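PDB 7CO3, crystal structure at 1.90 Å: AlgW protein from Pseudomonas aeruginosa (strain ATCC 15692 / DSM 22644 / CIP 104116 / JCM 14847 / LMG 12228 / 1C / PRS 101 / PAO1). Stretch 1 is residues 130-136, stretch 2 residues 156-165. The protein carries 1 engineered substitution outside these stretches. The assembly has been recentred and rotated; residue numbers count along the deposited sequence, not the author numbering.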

# COMPACT_ATOMS: atom_id res chain seq x y z
N GLN B 130 29.87 -13.11 7.46
CA GLN B 130 30.24 -12.62 6.15
C GLN B 130 29.15 -11.67 5.64
O GLN B 130 27.96 -11.88 5.91
CB GLN B 130 30.45 -13.77 5.18
CG GLN B 130 31.01 -13.38 3.85
CD GLN B 130 31.04 -14.55 2.89
OE1 GLN B 130 30.01 -15.03 2.43
NE2 GLN B 130 32.24 -15.03 2.59
N ILE B 131 29.57 -10.62 4.93
CA ILE B 131 28.67 -9.61 4.37
C ILE B 131 29.07 -9.39 2.92
O ILE B 131 30.18 -8.92 2.65
CB ILE B 131 28.71 -8.28 5.15
CG1 ILE B 131 28.35 -8.51 6.60
CG2 ILE B 131 27.75 -7.24 4.57
CD1 ILE B 131 28.74 -7.36 7.50
N ILE B 132 28.18 -9.73 1.99
CA ILE B 132 28.36 -9.44 0.58
C ILE B 132 27.53 -8.22 0.18
O ILE B 132 26.35 -8.11 0.54
CB ILE B 132 28.00 -10.65 -0.30
CG1 ILE B 132 28.94 -11.82 0.02
CG2 ILE B 132 28.07 -10.28 -1.77
CD1 ILE B 132 28.28 -13.04 0.59
N VAL B 133 28.17 -7.32 -0.55
CA VAL B 133 27.56 -6.14 -1.13
C VAL B 133 27.38 -6.41 -2.62
O VAL B 133 28.33 -6.83 -3.29
CB VAL B 133 28.45 -4.91 -0.90
CG1 VAL B 133 28.08 -3.81 -1.85
CG2 VAL B 133 28.42 -4.44 0.55
N ALA B 134 26.17 -6.21 -3.13
CA ALA B 134 25.90 -6.40 -4.55
C ALA B 134 25.40 -5.08 -5.13
O ALA B 134 24.34 -4.58 -4.74
CB ALA B 134 24.89 -7.53 -4.79
N LEU B 135 26.17 -4.55 -6.08
CA LEU B 135 25.85 -3.25 -6.65
C LEU B 135 24.90 -3.38 -7.82
O LEU B 135 24.79 -4.45 -8.44
CB LEU B 135 27.13 -2.53 -7.08
CG LEU B 135 28.11 -2.27 -5.93
CD1 LEU B 135 29.28 -1.49 -6.47
CD2 LEU B 135 27.44 -1.53 -4.78
N ARG B 136 24.22 -2.28 -8.13
CA ARG B 136 23.30 -2.26 -9.26
C ARG B 136 23.97 -2.63 -10.58
O ARG B 136 23.32 -3.18 -11.47
CB ARG B 136 22.66 -0.88 -9.38
CG ARG B 136 21.41 -0.91 -10.22
CD ARG B 136 20.73 0.43 -10.19
NE ARG B 136 19.92 0.65 -11.37
CZ ARG B 136 20.22 1.52 -12.32
NH1 ARG B 136 19.43 1.66 -13.37
NH2 ARG B 136 21.33 2.24 -12.22
N VAL B 156 28.15 0.87 9.86
CA VAL B 156 28.96 1.35 8.75
C VAL B 156 29.79 0.20 8.24
O VAL B 156 30.38 -0.56 9.02
CB VAL B 156 29.87 2.53 9.16
CG1 VAL B 156 30.70 2.95 7.98
CG2 VAL B 156 29.05 3.70 9.64
N LEU B 157 29.84 0.07 6.92
CA LEU B 157 30.58 -0.93 6.18
C LEU B 157 31.57 -0.21 5.28
O LEU B 157 31.38 0.96 4.92
CB LEU B 157 29.66 -1.80 5.30
CG LEU B 157 28.46 -2.55 5.90
CD1 LEU B 157 27.67 -3.29 4.77
CD2 LEU B 157 28.92 -3.50 6.97
N LYS B 158 32.60 -0.94 4.86
CA LYS B 158 33.62 -0.45 3.95
C LYS B 158 33.88 -1.51 2.90
O LYS B 158 34.02 -2.69 3.22
CB LYS B 158 34.93 -0.13 4.70
CG LYS B 158 35.95 0.71 3.89
CD LYS B 158 36.81 -0.16 2.96
CE LYS B 158 38.05 0.58 2.48
NZ LYS B 158 37.73 1.97 2.07
N ILE B 159 33.98 -1.08 1.64
CA ILE B 159 34.35 -1.94 0.53
C ILE B 159 35.50 -1.30 -0.24
O ILE B 159 35.72 -0.09 -0.17
CB ILE B 159 33.14 -2.25 -0.39
CG1 ILE B 159 32.61 -0.99 -1.12
CG2 ILE B 159 32.01 -2.94 0.43
CD1 ILE B 159 31.53 -1.32 -2.20
N ASP B 160 36.22 -2.14 -0.97
CA ASP B 160 37.38 -1.75 -1.77
C ASP B 160 37.03 -1.97 -3.24
O ASP B 160 37.15 -3.09 -3.75
CB ASP B 160 38.61 -2.55 -1.35
CG ASP B 160 39.83 -2.29 -2.23
OD1 ASP B 160 40.19 -1.11 -2.42
OD2 ASP B 160 40.43 -3.27 -2.72
N LEU B 161 36.58 -0.91 -3.91
CA LEU B 161 36.08 -1.00 -5.28
C LEU B 161 36.19 0.37 -5.94
O LEU B 161 36.03 1.41 -5.28
CB LEU B 161 34.62 -1.48 -5.29
CG LEU B 161 34.35 -2.99 -5.31
CD1 LEU B 161 32.90 -3.32 -5.63
CD2 LEU B 161 35.26 -3.69 -6.30
N LYS B 162 36.43 0.37 -7.24
CA LYS B 162 36.74 1.58 -7.99
C LYS B 162 35.51 2.15 -8.69
O LYS B 162 34.56 1.42 -9.01
CB LYS B 162 37.84 1.32 -9.04
CG LYS B 162 37.31 0.94 -10.43
CD LYS B 162 38.41 0.81 -11.51
CE LYS B 162 38.59 2.08 -12.36
NZ LYS B 162 37.71 2.12 -13.57
N ASN B 163 35.55 3.46 -8.93
CA ASN B 163 34.53 4.18 -9.70
C ASN B 163 33.13 3.93 -9.13
O ASN B 163 32.19 3.57 -9.83
CB ASN B 163 34.58 3.82 -11.19
CG ASN B 163 35.93 4.15 -11.84
OD1 ASN B 163 36.13 3.87 -13.03
ND2 ASN B 163 36.84 4.76 -11.08
N LEU B 164 33.02 4.14 -7.84
CA LEU B 164 31.79 3.90 -7.11
C LEU B 164 30.85 5.10 -7.22
O LEU B 164 31.30 6.25 -7.10
CB LEU B 164 32.10 3.62 -5.65
CG LEU B 164 32.49 2.17 -5.37
CD1 LEU B 164 32.64 1.92 -3.87
CD2 LEU B 164 31.46 1.23 -5.99
N PRO B 165 29.53 4.87 -7.43
CA PRO B 165 28.57 5.98 -7.43
C PRO B 165 28.12 6.32 -6.02
O PRO B 165 27.65 5.44 -5.29
CB PRO B 165 27.41 5.46 -8.28
CG PRO B 165 27.41 3.96 -8.00
CD PRO B 165 28.85 3.57 -7.60

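The contact between residues 130-136 and 156-165 is built entirely from aliphatic side chains, and Val 133 lies at its centre. Its CG2 methyl reaches 3.9 Å from CG2 of Ile 159 and 4.4 Å from CD1 of Leu 157, so that a single small branched side chain touches two neighbours that alternate along the second stretch. With chi1 in the t well, Val 133 directs CG2 toward this pair. Ile 159 adopts the p rotamer, and its CG2 branch meets the valine methyl at ordinary van der Waals distance. All three residues are buried, and their association is that of methyl groups withdrawn from water, with no polar side-chain atom to satisfy.

Two residues back along the first strand, Ile 131 extends the same layer. Its CD1 atom packs 3.9 Å from CD2 of Leu 157, while the other methyl of that leucine, CD1, is the atom nearest Val 133. Leu 157, in the m,t conformation, thus spans the two: both of its terminal methyls lie against Ile 131, CD1 being 4.0 Å from CG2 of Ile 131, and CD1 also reaches Val 133.

Beyond Val 133 the packing continues through Leu 135. Its CD1 atom lies 3.5 Å from CD2 of Leu 164, the closest approach in the contact, and 4.1 Å from CD1 of Leu 161. The CA-to-CB bond of Leu 164 points sideways relative to the first stretch, yet the end of its side chain comes nearer and supplies the methyl that meets Leu 135. The CA-to-CB bond of Leu 161 does point toward the first stretch, but this residue is partly exposed where Leu 164 is buried; both give up little surface to the contact.

The backbones explain why side chains do all the work. The CA atoms of Ile 131 and Leu 157 are 9.1 Å apart, those of Val 133 and Ile 159 8.2 Å, and those of Leu 135 and Leu 164 9.3 Å. These separations are too wide for neighbouring strands of one sheet, and no hydrogen bond crosses between the stretches. The first two pairs advance in the same direction along both chains, two residues at a time, as expected where extended segments present alternate side chains to a shared apolar layer. The step from Ile 159 to Leu 164 breaks this rhythm, and Leu 164 lies in a loop. Together the two stretches bury 282 Å², counting both sides.

The same alternation sends the intervening residues outward. The CA-to-CB bonds of Ile 132 and Lys 158 point away from the opposing stretch, and the lysine NZ is hydrogen-bonded elsewhere in the structure. Gln 130 and Arg 136, at the ends of the first stretch, are exposed and make no contact with the second. In the loop, Asp 160 is exposed and poorly ordered, whereas Lys 162 and Asn 163 form a polar edge of their own: NZ of Lys 162 donates a very short hydrogen bond of 2.4 Å to OD1 of Asn 163, well clear of the first stretch.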